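PDB 5FX8: manganese lipoxygenase from Gaeumannomyces graminis, which oxidises linoleic and alpha-linolenic acids with molecular oxygen at a catalytic manganese centre, giving 11S- and 13R-hydroperoxy fatty acids. Local coordinates for residues Arg178-Pro181 with Thr182-Lys185; His217-Gln220 with Lys221-Thr224; Asp546-Thr550 with Val551-Phe555. All blocks are in the same frame, centred on the assembly; numbering follows the deposited sequence.

Contact 1 of 3, residues Arg178-Pro181 with Thr182-Lys185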
loop_
_atom_site.group_PDB
_atom_site.type_symbol
_atom_site.label_atom_id
_atom_site.label_comp_id
_atom_site.label_asym_id
_atom_site.label_seq_id
_atom_site.Cartn_x
_atom_site.Cartn_y
_atom_site.Cartn_z
ATOM N N ARG A 178 17.796 -14.791 16.477
ATOM C CA ARG A 178 18.221 -15.971 17.221
ATOM C C ARG A 178 19.177 -15.587 18.340
ATOM O O ARG A 178 20.000 -14.689 18.187
ATOM C CB ARG A 178 18.905 -16.964 16.288
ATOM C CG ARG A 178 19.192 -18.300 16.920
ATOM C CD ARG A 178 20.195 -19.088 16.121
ATOM N NE ARG A 178 19.710 -19.459 14.798
ATOM C CZ ARG A 178 19.288 -20.667 14.450
ATOM N NH1 ARG A 178 19.294 -21.654 15.314
ATOM N NH2 ARG A 178 18.861 -20.881 13.225
ATOM N N LEU A 179 19.086 -16.276 19.463
ATOM C CA LEU A 179 19.981 -16.007 20.579
ATOM C C LEU A 179 21.260 -16.802 20.404
ATOM O O LEU A 179 21.229 -18.031 20.365
ATOM C CB LEU A 179 19.321 -16.351 21.911
ATOM C CG LEU A 179 18.172 -15.413 22.281
ATOM C CD1 LEU A 179 17.577 -15.800 23.624
ATOM C CD2 LEU A 179 18.633 -13.938 22.244
ATOM N N HIS A 180 22.376 -16.104 20.314
ATOM C CA HIS A 180 23.651 -16.780 20.229
ATOM C C HIS A 180 23.957 -17.498 21.538
ATOM O O HIS A 180 23.738 -16.945 22.609
ATOM C CB HIS A 180 24.763 -15.801 19.933
ATOM C CG HIS A 180 26.041 -16.466 19.546
ATOM N ND1 HIS A 180 27.047 -16.734 20.446
ATOM C CD2 HIS A 180 26.462 -16.953 18.355
ATOM C CE1 HIS A 180 28.046 -17.326 19.820
ATOM N NE2 HIS A 180 27.713 -17.476 18.550
ATOM N N PRO A 181 24.491 -18.718 21.482
ATOM C CA PRO A 181 24.736 -19.456 22.725
ATOM C C PRO A 181 25.662 -18.757 23.675
ATOM O O PRO A 181 25.528 -18.951 24.883
ATOM C CB PRO A 181 25.337 -20.772 22.228
ATOM C CG PRO A 181 24.759 -20.939 20.920
ATOM C CD PRO A 181 24.724 -19.576 20.311
ATOM N N THR A 182 26.604 -17.959 23.192
ATOM C CA THR A 182 27.512 -17.347 24.150
ATOM C C THR A 182 27.592 -15.850 24.002
ATOM O O THR A 182 27.951 -15.164 24.953
ATOM C CB THR A 182 28.921 -17.898 24.027
ATOM O OG1 THR A 182 29.427 -17.636 22.716
ATOM C CG2 THR A 182 28.939 -19.370 24.327
ATOM N N LYS A 183 27.295 -15.333 22.821
ATOM C CA LYS A 183 27.385 -13.900 22.602
ATOM C C LYS A 183 26.135 -13.146 23.014
ATOM O O LYS A 183 26.166 -11.919 22.999
ATOM C CB LYS A 183 27.696 -13.603 21.140
ATOM C CG LYS A 183 29.044 -14.118 20.732
ATOM C CD LYS A 183 29.379 -13.778 19.305
ATOM C CE LYS A 183 30.631 -14.520 18.904
ATOM N NZ LYS A 183 31.649 -14.439 19.988
ATOM N N ASP A 184 25.046 -13.835 23.361
ATOM C CA ASP A 184 23.828 -13.218 23.870
ATOM C C ASP A 184 23.419 -13.906 25.171
ATOM O O ASP A 184 23.625 -15.103 25.358
ATOM C CB ASP A 184 22.657 -13.303 22.850
ATOM C CG ASP A 184 22.874 -12.448 21.594
ATOM O OD1 ASP A 184 23.473 -11.356 21.691
ATOM O OD2 ASP A 184 22.440 -12.867 20.495
ATOM N N LYS A 185 22.837 -13.154 26.080
ATOM C CA LYS A 185 22.372 -13.765 27.311
ATOM C C LYS A 185 20.861 -13.907 27.260
ATOM O O LYS A 185 20.198 -13.338 26.397
ATOM C CB LYS A 185 22.812 -12.945 28.521
ATOM C CG LYS A 185 22.057 -11.655 28.704
ATOM C CD LYS A 185 22.608 -10.815 29.859
ATOM C CE LYS A 185 21.732 -9.586 30.110
ATOM N NZ LYS A 185 21.443 -8.832 28.853
#
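His180 and Asp184 face each other across a tight reversal of the chain just after the edge strand 177-178, their CA atoms 5.1 Å apart. The reversal is an alpha-turn, closed by a weak backbone bond from Asp184 N to His180 O and by a much straighter bond to a side chain: His180 N donates to Asp184 OD2 at 3.2 Å, with an N-H...O angle of 173°. The carboxylate receives this bond on its anti side, somewhat out of its own plane. It also has a long, weak ion pair with Lys177.

The imidazole of His180 folds over the amides that follow it. With CG anti to the backbone N (chi1 -168°), the ring lies on the side of its own carbonyl carbon. Its ND1 accepts two of these amides, Lys183 N at 2.8 Å and Thr182 N at 3.0 Å; the first donor is moderately tilted from the ring plane and the second lies far out of it. A doubly gripped acceptor fixes the ring's rotation and is consistent with any hydrogen of a neutral imidazole being on NE2. Pro181 CD lies over the rim of one face.

Toward the sheet, Leu179 CD2 packs on Asp184 CB, while Leu179 also touches Leu212 and Leu214 of strand 212-216. Arg178 turns elsewhere, giving its guanidinium to the carbonyl oxygens of Gly210, Gly382 and Pro390. On the imidazole face opposite Pro181, the Lys183 chain makes a CH-pi contact, Lys183 CD standing 4.0 Å from the centroid of the His180 ring.

Contact 2 of 3, residues His217-Gln220 with Lys221-Thr224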
loop_
_atom_site.group_PDB
_atom_site.type_symbol
_atom_site.label_atom_id
_atom_site.label_comp_id
_atom_site.label_asym_id
_atom_site.label_seq_id
_atom_site.Cartn_x
_atom_site.Cartn_y
_atom_site.Cartn_z
ATOM N N HIS A 217 10.541 -5.899 22.056
ATOM C CA HIS A 217 9.894 -4.597 21.955
ATOM C C HIS A 217 9.996 -3.784 23.236
ATOM O O HIS A 217 9.171 -2.906 23.462
ATOM C CB HIS A 217 8.426 -4.745 21.574
ATOM C CG HIS A 217 8.224 -5.288 20.207
ATOM N ND1 HIS A 217 9.030 -4.941 19.155
ATOM C CD2 HIS A 217 7.345 -6.194 19.727
ATOM C CE1 HIS A 217 8.644 -5.591 18.076
ATOM N NE2 HIS A 217 7.626 -6.362 18.397
ATOM N N SER A 218 10.989 -4.050 24.075
ATOM C CA SER A 218 11.045 -3.411 25.374
ATOM C C SER A 218 11.401 -1.935 25.280
ATOM O O SER A 218 11.148 -1.198 26.226
ATOM C CB SER A 218 12.050 -4.134 26.243
ATOM O OG SER A 218 13.320 -4.027 25.641
ATOM N N TYR A 219 11.986 -1.492 24.172
ATOM C CA TYR A 219 12.265 -0.076 23.979
ATOM C C TYR A 219 11.003 0.782 24.054
ATOM O O TYR A 219 11.100 1.979 24.327
ATOM C CB TYR A 219 12.972 0.131 22.630
ATOM C CG TYR A 219 13.562 1.504 22.436
ATOM C CD1 TYR A 219 14.833 1.803 22.900
ATOM C CD2 TYR A 219 12.849 2.512 21.783
ATOM C CE1 TYR A 219 15.384 3.055 22.739
ATOM C CE2 TYR A 219 13.387 3.784 21.619
ATOM C CZ TYR A 219 14.661 4.053 22.103
ATOM O OH TYR A 219 15.223 5.314 21.951
ATOM N N GLN A 220 9.827 0.213 23.805
ATOM C CA GLN A 220 8.608 1.002 23.891
ATOM C C GLN A 220 8.215 1.320 25.334
ATOM O O GLN A 220 7.223 1.999 25.571
ATOM C CB GLN A 220 7.464 0.287 23.172
ATOM C CG GLN A 220 7.729 0.036 21.717
ATOM C CD GLN A 220 6.666 -0.799 21.031
ATOM O OE1 GLN A 220 5.478 -0.749 21.362
ATOM N NE2 GLN A 220 7.103 -1.601 20.077
ATOM N N LYS A 221 8.973 0.825 26.297
ATOM C CA LYS A 221 8.811 1.229 27.679
ATOM C C LYS A 221 9.012 2.735 27.838
ATOM O O LYS A 221 8.383 3.361 28.698
ATOM C CB LYS A 221 9.800 0.414 28.492
ATOM C CG LYS A 221 9.840 0.612 29.926
ATOM C CD LYS A 221 10.982 -0.200 30.493
ATOM C CE LYS A 221 12.245 0.062 29.697
ATOM N NZ LYS A 221 13.451 -0.515 30.332
ATOM N N LYS A 222 9.845 3.330 26.977
ATOM C CA LYS A 222 10.186 4.751 26.931
ATOM C C LYS A 222 9.008 5.673 26.595
ATOM O O LYS A 222 9.098 6.877 26.843
ATOM C CB LYS A 222 11.324 4.916 25.918
ATOM C CG LYS A 222 11.410 6.208 25.186
ATOM C CD LYS A 222 12.496 6.163 24.149
ATOM C CE LYS A 222 12.727 7.536 23.550
ATOM N NZ LYS A 222 13.923 7.558 22.673
ATOM N N TYR A 223 7.898 5.148 26.102
ATOM C CA TYR A 223 6.759 5.936 25.664
ATOM C C TYR A 223 5.582 5.786 26.626
ATOM O O TYR A 223 5.415 4.754 27.282
ATOM C CB TYR A 223 6.331 5.517 24.254
ATOM C CG TYR A 223 7.454 5.585 23.243
ATOM C CD1 TYR A 223 8.197 6.743 23.091
ATOM C CD2 TYR A 223 7.801 4.484 22.488
ATOM C CE1 TYR A 223 9.211 6.801 22.215
ATOM C CE2 TYR A 223 8.833 4.538 21.592
ATOM C CZ TYR A 223 9.533 5.702 21.452
ATOM O OH TYR A 223 10.585 5.798 20.569
ATOM N N THR A 224 4.753 6.828 26.680
ATOM C CA THR A 224 3.575 6.895 27.510
ATOM C C THR A 224 2.331 6.856 26.648
ATOM O O THR A 224 2.185 7.692 25.753
ATOM C CB THR A 224 3.573 8.182 28.326
ATOM O OG1 THR A 224 4.832 8.323 28.990
ATOM C CG2 THR A 224 2.439 8.184 29.327
#
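Tyr219, Gln220 and Lys221 form the middle of a short 3-10 helix whose successive i to i+3 bonds bind the two segments together. Lys221 N donates to Ser218 O at 3.0 Å, Lys222 N to Tyr219 O, and Tyr223 N to Gln220 O at 3.3 Å.

Tyr219 contributes the most varied side-chain contacts. Its CG is anti to the backbone N (chi1 -168°), which sends the phenol along the extended chain of Lys222, the two lying side by side and pointing the same way. Lys222 CD approaches Tyr219 CE2 to 3.6 Å, and Lys222 NZ gives a hydrogen bond to Tyr219 OH at 2.7 Å. The same ring meets Tyr223 at its edge, where Tyr223 OH lies near the ring plane, 3.6 Å from Tyr219 CE2.

Gln220 contributes backbone rather than its amide: Tyr223 CD2 rests 3.8 Å from Gln220 CA, while Gln220 OE1 is hydrogen-bonded to Asn281 ND2. Lys221 passes Ser218 O with its CB and CE, Lys221 CE lying 3.9 Å from Ser218 O, before the end of the chain leads away from the turn.

The little helix follows strand 212-216 in the loop leading to strand 235-241. Gln220 faces helix 268-305, touching Phe284, whereas Tyr219 and Tyr223 pack on Phe357 of helix 351-363. Asp356 of that helix receives both Lys222 NZ, in a salt bridge, and Tyr223 OH, so a single carboxylate ties the turn to it.

Contact 3 of 3, residues Asp546-Thr550 with Val551-Phe555; sequences DRKQT and VRDAF. With NAG (2-acetamido-2-deoxy-beta-D-glucopyranose), chain F; NAG (2-acetamido-2-deoxy-beta-D-glucopyranose), chain B.
Thr550 and Asp553 close a short 3-10 turn in the long loop before helix 558-563, a loop that passes from the glycan on Asn106 toward the manganese site. The closing bond runs from Asp553 N to Thr550 O at 3.0 Å, bent to an N-H...O angle of 134°, and Ala554 N continues the turn by bonding to Val551 O. Asp553 has CG anti to its carbonyl carbon (chi1 -42°), which turns the carboxylate back over the preceding residues: OD2 lies 3.5 Å from Thr550 CB and 3.3 Å from Lys548 C. On another flank of the turn, Thr550 CG2 packs against Arg552 CG at 3.7 Å. The hydroxyl of Thr550 is hydrogen-bonded to the carbonyl of Ala610.

Earlier in the loop, Asp546 touches sugar. Its OD2 accepts a hydrogen bond from O6 of the chain B N-acetylglucosamine at 2.8 Å, and its OD1 lies 3.5 Å from C3 of the sugar in chain F, so that both carboxylate oxygens meet sugar.

Backbone bonds of Gln549 with Phe614 and of Val551 with Asn612 hold the loop beside the C-terminal segment that ends in the metal ligand Val618; the Val551 side chain is about 9 Å from that of His478. Arg552 reaches Val576 O on helix 566-587, while Phe555 stacks on Phe411 of helix 396-420 and meets Phe575 edge-to-face.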
loop_
_atom_site.group_PDB
_atom_site.type_symbol
_atom_site.label_atom_id
_atom_site.label_comp_id
_atom_site.label_asym_id
_atom_site.label_seq_id
_atom_site.Cartn_x
_atom_site.Cartn_y
_atom_site.Cartn_z
ATOM N N ASP A 546 -5.849 -2.511 -12.225
ATOM C CA ASP A 546 -6.384 -1.837 -13.402
ATOM C C ASP A 546 -5.533 -0.651 -13.826
ATOM O O ASP A 546 -5.541 -0.279 -15.002
ATOM C CB ASP A 546 -7.807 -1.373 -13.148
ATOM C CG ASP A 546 -8.687 -2.467 -12.582
ATOM O OD1 ASP A 546 -9.049 -3.395 -13.344
ATOM O OD2 ASP A 546 -9.030 -2.391 -11.383
ATOM N N ARG A 547 -4.792 -0.061 -12.903
ATOM C CA ARG A 547 -3.909 1.046 -13.218
ATOM C C ARG A 547 -2.617 0.610 -13.908
ATOM O O ARG A 547 -1.853 1.472 -14.349
ATOM C CB ARG A 547 -3.613 1.821 -11.937
ATOM C CG ARG A 547 -4.844 2.527 -11.370
ATOM C CD ARG A 547 -4.565 3.256 -10.089
ATOM N NE ARG A 547 -5.689 4.096 -9.677
ATOM C CZ ARG A 547 -5.800 4.689 -8.490
ATOM N NH1 ARG A 547 -4.867 4.538 -7.565
ATOM N NH2 ARG A 547 -6.855 5.410 -8.214
ATOM N N LYS A 548 -2.381 -0.704 -14.035
ATOM C CA LYS A 548 -1.135 -1.274 -14.546
ATOM C C LYS A 548 0.087 -0.799 -13.752
ATOM O O LYS A 548 1.154 -0.527 -14.316
ATOM C CB LYS A 548 -0.976 -0.999 -16.043
ATOM C CG LYS A 548 -1.700 -2.024 -16.926
ATOM C CD LYS A 548 -3.216 -1.851 -16.890
ATOM C CE LYS A 548 -3.949 -3.092 -17.420
ATOM N NZ LYS A 548 -5.427 -3.065 -17.135
ATOM N N GLN A 549 -0.054 -0.771 -12.423
ATOM C CA GLN A 549 0.958 -0.271 -11.496
ATOM C C GLN A 549 1.419 -1.336 -10.499
ATOM O O GLN A 549 2.028 -1.022 -9.478
ATOM C CB GLN A 549 0.438 0.962 -10.759
ATOM C CG GLN A 549 0.277 2.183 -11.616
ATOM C CD GLN A 549 -0.382 3.311 -10.865
ATOM O OE1 GLN A 549 -1.192 3.082 -9.963
ATOM N NE2 GLN A 549 -0.039 4.542 -11.220
ATOM N N THR A 550 1.124 -2.578 -10.788
ATOM C CA THR A 550 1.554 -3.779 -10.107
ATOM C C THR A 550 3.051 -4.024 -10.312
ATOM O O THR A 550 3.674 -3.462 -11.212
ATOM C CB THR A 550 0.679 -4.905 -10.646
ATOM O OG1 THR A 550 -0.456 -5.045 -9.811
ATOM C CG2 THR A 550 1.345 -6.170 -10.734
ATOM N N VAL A 551 3.638 -4.843 -9.430
ATOM C CA VAL A 551 5.055 -5.186 -9.513
ATOM C C VAL A 551 5.429 -5.865 -10.824
ATOM O O VAL A 551 6.551 -5.711 -11.305
ATOM C CB VAL A 551 5.455 -6.080 -8.345
ATOM C CG1 VAL A 551 6.908 -6.522 -8.492
ATOM C CG2 VAL A 551 5.194 -5.389 -7.059
ATOM N N ARG A 552 4.532 -6.632 -11.421
ATOM C CA ARG A 552 4.853 -7.179 -12.734
ATOM C C ARG A 552 5.033 -6.107 -13.811
ATOM O O ARG A 552 5.776 -6.331 -14.766
ATOM C CB ARG A 552 3.793 -8.151 -13.169
ATOM C CG ARG A 552 3.366 -8.985 -12.077
ATOM C CD ARG A 552 2.481 -10.098 -12.585
ATOM N NE ARG A 552 2.930 -10.600 -13.861
ATOM C CZ ARG A 552 2.179 -11.368 -14.658
ATOM N NH1 ARG A 552 0.949 -11.680 -14.318
ATOM N NH2 ARG A 552 2.646 -11.816 -15.805
ATOM N N ASP A 553 4.367 -4.959 -13.704
ATOM C CA ASP A 553 4.507 -3.874 -14.670
ATOM C C ASP A 553 5.598 -2.906 -14.277
ATOM O O ASP A 553 5.673 -1.821 -14.854
ATOM C CB ASP A 553 3.192 -3.082 -14.837
ATOM C CG ASP A 553 1.953 -3.977 -14.883
ATOM O OD1 ASP A 553 1.848 -4.772 -15.850
ATOM O OD2 ASP A 553 1.086 -3.893 -13.967
ATOM N N ALA A 554 6.427 -3.261 -13.298
ATOM C CA ALA A 554 7.387 -2.296 -12.767
ATOM C C ALA A 554 8.280 -1.722 -13.851
ATOM O O ALA A 554 8.566 -0.527 -13.839
ATOM C CB ALA A 554 8.249 -2.917 -11.683
ATOM N N PHE A 555 8.759 -2.551 -14.775
ATOM C CA PHE A 555 9.747 -2.099 -15.744
ATOM C C PHE A 555 9.149 -1.903 -17.117
ATOM O O PHE A 555 9.879 -1.647 -18.075
ATOM C CB PHE A 555 10.928 -3.068 -15.794
ATOM C CG PHE A 555 11.495 -3.333 -14.466
ATOM C CD1 PHE A 555 12.107 -2.330 -13.763
ATOM C CD2 PHE A 555 11.354 -4.560 -13.882
ATOM C CE1 PHE A 555 12.589 -2.544 -12.523
ATOM C CE2 PHE A 555 11.837 -4.780 -12.645
ATOM C CZ PHE A 555 12.462 -3.758 -11.953
HETATM C C1 NAG F . -12.522 -1.028 -11.824
HETATM C C2 NAG F . -13.039 -2.439 -12.109
HETATM C C3 NAG F . -12.483 -2.966 -13.422
HETATM C C4 NAG F . -12.700 -1.973 -14.553
HETATM C C5 NAG F . -12.153 -0.607 -14.153
HETATM C C6 NAG F . -12.435 0.458 -15.178
HETATM C C7 NAG F . -13.487 -3.670 -10.034
HETATM C C8 NAG F . -12.921 -4.612 -9.020
HETATM N N2 NAG F . -12.668 -3.334 -11.029
HETATM O O3 NAG F . -13.143 -4.195 -13.703
HETATM O O4 NAG F . -12.060 -2.441 -15.736
HETATM O O5 NAG F . -12.787 -0.180 -12.941
HETATM O O6 NAG F . -13.089 -0.108 -16.303
HETATM O O7 NAG F . -14.629 -3.238 -9.958
HETATM C C1 NAG B . -12.240 2.725 -8.235
HETATM C C2 NAG B . -12.763 3.029 -9.630
HETATM C C3 NAG B . -13.458 1.811 -10.209
HETATM C C4 NAG B . -12.517 0.615 -10.176
HETATM C C5 NAG B . -11.997 0.393 -8.761
HETATM C C6 NAG B . -10.948 -0.688 -8.691
HETATM C C7 NAG B . -13.370 5.342 -10.145
HETATM C C8 NAG B . -14.403 6.415 -9.990
HETATM N N2 NAG B . -13.666 4.164 -9.596
HETATM O O3 NAG B . -13.849 2.115 -11.544
HETATM O O4 NAG B . -13.178 -0.561 -10.621
HETATM O O5 NAG B . -11.373 1.592 -8.280
HETATM O O6 NAG B . -9.876 -0.415 -9.584
HETATM O O7 NAG B . -12.319 5.533 -10.742
#

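The three contacts follow one another along the chain, each closing before the next opens, so none nests or crosses. Contact 1 reverses the chain as it leaves edge strand 177-178, on the way to helix 192-199. Contact 2 winds the loop joining strands 212-216 and 235-241 of the same five-stranded antiparallel sheet and ties it to helices 268-305 and 351-363. The nearest atoms of contact 1 and contact 2 are about 10 Å apart, without touching. Contact 3 comes much later, between helices 526-539 and 558-563, across the chain's centre from both; its centre is about 39 Å from that of contact 2, and it ties helices 396-420 and 566-587 to the C-terminal segment.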